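Local coordinates for inclusion membrane protein A (Chlamydia trachomatis, PDB 6E7E) that is an inclusion membrane protein whose SNARE-like soluble domain probably helps drive the homotypic fusion of chlamydial inclusions, at residues L25-S36 and S50-F60. The protein carries 2 engineered substitutions. Sequence-based numbering, arbitrary orientation.
Sequences LSVLQKEFLHLS and SQDFYSCLQGF
Q29 and Y54 meet because each sets CG anti to its own backbone N (chi1 -175° and -173°), which carries amide and ring across the interface of two roughly antiparallel helices. The extended glutamine chain lies over one face of the Y54 ring, the amide tilted 24° from it, and Q29 NE2 donates to Y54 O (2.9 Å) in the carbonyl plane on a lone pair, a nearly straight bond. L33 CD1 lies over the centre of the opposite face. Water 1 donates to L57 O and, weakly, to Q29 OE1, giving both ends of the amide a partner.

On the buried flank F32 and F53 swing their rings the same way and stack face to face, centroids 4.7 Å apart, with L107 and L131 packing against both. Toward S36, S50 CB sits 3.4 Å from F32 O and S36 CB packs on S50 CB, while S50 OG bonds back to L46 O. Water 2 ties S36 OG to Q51 OE1. Toward L25, L25 CD1 sits over the centre of the F60 ring in a CH-pi contact (3.7 Å to the centroid). Helices 4-38 and 44-57 thus form a helical hairpin in the elongated helical bundle of the IncA soluble domain.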
# COMPACT_ATOMS: atom_id res chain seq x y z
N LEU A 25 5.59 -5.38 -1.91
CA LEU A 25 6.09 -4.11 -2.44
C LEU A 25 7.50 -3.83 -1.94
O LEU A 25 8.27 -3.21 -2.70
CB LEU A 25 5.14 -2.98 -2.09
CG LEU A 25 3.79 -3.02 -2.78
CD1 LEU A 25 2.90 -1.92 -2.26
CD2 LEU A 25 3.92 -2.89 -4.28
N SER A 26 7.88 -4.24 -0.74
CA SER A 26 9.26 -4.04 -0.27
C SER A 26 10.23 -4.84 -1.14
O SER A 26 11.33 -4.36 -1.46
CB SER A 26 9.41 -4.35 1.21
OG SER A 26 9.52 -5.74 1.52
N VAL A 27 9.83 -6.03 -1.54
CA VAL A 27 10.69 -6.87 -2.40
C VAL A 27 10.80 -6.18 -3.76
O VAL A 27 11.92 -6.08 -4.32
CB VAL A 27 10.12 -8.29 -2.55
CG1 VAL A 27 10.89 -9.12 -3.57
CG2 VAL A 27 10.09 -9.00 -1.21
N LEU A 28 9.69 -5.75 -4.31
CA LEU A 28 9.70 -5.10 -5.64
C LEU A 28 10.48 -3.79 -5.59
O LEU A 28 11.20 -3.48 -6.53
CB LEU A 28 8.27 -4.90 -6.13
CG LEU A 28 7.56 -6.20 -6.47
CD1 LEU A 28 6.07 -5.98 -6.62
CD2 LEU A 28 8.12 -6.79 -7.74
N GLN A 29 10.35 -3.04 -4.50
CA GLN A 29 11.09 -1.78 -4.33
C GLN A 29 12.59 -2.07 -4.47
O GLN A 29 13.30 -1.35 -5.16
CB GLN A 29 10.75 -1.23 -2.95
CG GLN A 29 11.39 0.11 -2.73
CD GLN A 29 11.36 0.55 -1.30
OE1 GLN A 29 11.34 -0.26 -0.37
NE2 GLN A 29 11.39 1.85 -1.13
N LYS A 30 13.07 -3.08 -3.76
CA LYS A 30 14.50 -3.42 -3.80
C LYS A 30 14.91 -3.88 -5.20
O LYS A 30 15.99 -3.53 -5.68
CB LYS A 30 14.80 -4.50 -2.76
CG LYS A 30 16.26 -4.83 -2.56
CD LYS A 30 16.51 -5.59 -1.28
CE LYS A 30 16.13 -7.04 -1.44
NZ LYS A 30 16.65 -7.84 -0.33
N GLU A 31 14.04 -4.64 -5.85
CA GLU A 31 14.32 -5.11 -7.21
C GLU A 31 14.50 -3.92 -8.16
O GLU A 31 15.40 -3.92 -9.00
CB GLU A 31 13.19 -6.01 -7.69
CG GLU A 31 13.49 -6.75 -8.95
CD GLU A 31 12.43 -7.77 -9.37
OE1 GLU A 31 11.24 -7.55 -9.07
OE2 GLU A 31 12.78 -8.78 -10.04
N PHE A 32 13.65 -2.90 -8.04
CA PHE A 32 13.75 -1.72 -8.92
C PHE A 32 14.92 -0.83 -8.52
O PHE A 32 15.48 -0.21 -9.42
CB PHE A 32 12.41 -0.98 -9.02
CG PHE A 32 11.49 -1.72 -9.96
CD1 PHE A 32 11.70 -1.63 -11.33
CD2 PHE A 32 10.51 -2.57 -9.51
CE1 PHE A 32 10.95 -2.37 -12.22
CE2 PHE A 32 9.77 -3.32 -10.40
CZ PHE A 32 9.99 -3.22 -11.74
N LEU A 33 15.34 -0.82 -7.27
CA LEU A 33 16.60 -0.13 -6.92
C LEU A 33 17.76 -0.80 -7.65
O LEU A 33 18.58 -0.13 -8.27
CB LEU A 33 16.83 -0.18 -5.41
CG LEU A 33 18.12 0.50 -4.96
CD1 LEU A 33 18.12 1.98 -5.32
CD2 LEU A 33 18.24 0.33 -3.45
N HIS A 34 17.84 -2.12 -7.58
CA HIS A 34 18.86 -2.86 -8.33
C HIS A 34 18.80 -2.49 -9.81
O HIS A 34 19.81 -2.18 -10.41
CB HIS A 34 18.68 -4.36 -8.15
CG HIS A 34 19.32 -4.94 -6.93
ND1 HIS A 34 18.79 -5.07 -5.66
CD2 HIS A 34 20.53 -5.52 -6.88
CE1 HIS A 34 19.69 -5.71 -4.91
NE2 HIS A 34 20.75 -5.96 -5.63
N LEU A 35 17.62 -2.59 -10.41
CA LEU A 35 17.45 -2.37 -11.85
C LEU A 35 17.89 -0.95 -12.21
O LEU A 35 18.52 -0.74 -13.25
CB LEU A 35 16.00 -2.64 -12.26
CG LEU A 35 15.77 -2.91 -13.74
CD1 LEU A 35 16.31 -4.27 -14.12
CD2 LEU A 35 14.27 -2.83 -14.04
N SER A 36 17.54 0.01 -11.38
CA SER A 36 17.88 1.41 -11.62
C SER A 36 19.40 1.57 -11.75
O SER A 36 19.87 2.25 -12.64
CB SER A 36 17.28 2.31 -10.57
OG SER A 36 17.61 3.63 -10.85
N SER A 50 12.64 3.15 -12.84
CA SER A 50 12.97 2.20 -11.77
C SER A 50 13.20 2.96 -10.45
O SER A 50 12.72 2.52 -9.40
CB SER A 50 14.16 1.37 -12.18
OG SER A 50 13.88 0.56 -13.31
N GLN A 51 13.92 4.06 -10.50
CA GLN A 51 14.10 4.90 -9.29
C GLN A 51 12.74 5.43 -8.81
O GLN A 51 12.53 5.50 -7.60
CB GLN A 51 15.08 6.02 -9.58
CG GLN A 51 15.21 7.04 -8.44
CD GLN A 51 15.70 6.50 -7.12
OE1 GLN A 51 16.56 5.62 -7.07
NE2 GLN A 51 15.17 7.04 -6.03
N ASP A 52 11.82 5.71 -9.73
CA ASP A 52 10.46 6.15 -9.34
C ASP A 52 9.73 5.05 -8.57
O ASP A 52 9.01 5.36 -7.59
CB ASP A 52 9.62 6.52 -10.56
CG ASP A 52 10.03 7.75 -11.32
OD1 ASP A 52 10.76 8.58 -10.74
OD2 ASP A 52 9.59 7.85 -12.47
N PHE A 53 9.86 3.80 -8.96
CA PHE A 53 9.25 2.72 -8.16
C PHE A 53 9.88 2.69 -6.78
O PHE A 53 9.18 2.51 -5.77
CB PHE A 53 9.40 1.37 -8.83
CG PHE A 53 8.36 1.11 -9.87
CD1 PHE A 53 7.10 0.75 -9.49
CD2 PHE A 53 8.63 1.24 -11.22
CE1 PHE A 53 6.12 0.50 -10.42
CE2 PHE A 53 7.63 0.99 -12.14
CZ PHE A 53 6.38 0.60 -11.75
N TYR A 54 11.19 2.83 -6.70
CA TYR A 54 11.88 2.81 -5.40
C TYR A 54 11.28 3.90 -4.50
O TYR A 54 10.93 3.66 -3.35
CB TYR A 54 13.39 2.97 -5.54
CG TYR A 54 14.05 2.77 -4.19
CD1 TYR A 54 14.17 1.49 -3.66
CD2 TYR A 54 14.44 3.83 -3.41
CE1 TYR A 54 14.69 1.27 -2.39
CE2 TYR A 54 14.98 3.63 -2.15
CZ TYR A 54 15.09 2.35 -1.64
OH TYR A 54 15.60 2.16 -0.39
N SER A 55 11.17 5.09 -5.05
CA SER A 55 10.73 6.29 -4.30
C SER A 55 9.25 6.17 -3.91
O SER A 55 8.89 6.48 -2.76
CB SER A 55 11.00 7.52 -5.12
OG SER A 55 12.39 7.75 -5.25
N CYS A 56 8.38 5.76 -4.83
CA CYS A 56 6.94 5.82 -4.54
C CYS A 56 6.56 4.71 -3.55
O CYS A 56 5.53 4.84 -2.87
CB CYS A 56 6.10 5.84 -5.81
SG CYS A 56 5.85 4.23 -6.54
N LEU A 57 7.37 3.67 -3.41
CA LEU A 57 7.09 2.56 -2.47
C LEU A 57 7.72 2.81 -1.09
O LEU A 57 7.38 2.07 -0.16
CB LEU A 57 7.54 1.25 -3.10
CG LEU A 57 6.76 0.86 -4.35
CD1 LEU A 57 7.29 -0.42 -4.94
CD2 LEU A 57 5.28 0.71 -4.05
N GLN A 58 8.51 3.87 -0.92
CA GLN A 58 9.07 4.27 0.39
C GLN A 58 7.92 4.48 1.37
O GLN A 58 6.94 5.16 1.03
CB GLN A 58 9.88 5.55 0.30
CG GLN A 58 11.23 5.40 -0.39
CD GLN A 58 12.04 6.67 -0.40
OE1 GLN A 58 13.14 6.73 0.15
NE2 GLN A 58 11.50 7.71 -1.02
N GLY A 59 8.05 3.90 2.56
CA GLY A 59 7.14 4.17 3.67
C GLY A 59 5.75 3.62 3.39
O GLY A 59 4.78 4.14 3.98
N PHE A 60 5.61 2.58 2.57
CA PHE A 60 4.27 2.04 2.26
C PHE A 60 3.57 1.63 3.56
O PHE A 60 2.40 1.84 3.61
CB PHE A 60 4.32 0.91 1.22
CG PHE A 60 2.96 0.36 0.90
CD1 PHE A 60 2.10 1.02 0.05
CD2 PHE A 60 2.46 -0.72 1.58
CE1 PHE A 60 0.81 0.55 -0.18
CE2 PHE A 60 1.18 -1.20 1.34
CZ PHE A 60 0.35 -0.56 0.46
O HOH W 1 8.20 -0.47 0.32
O HOH W 2 18.61 4.98 -8.67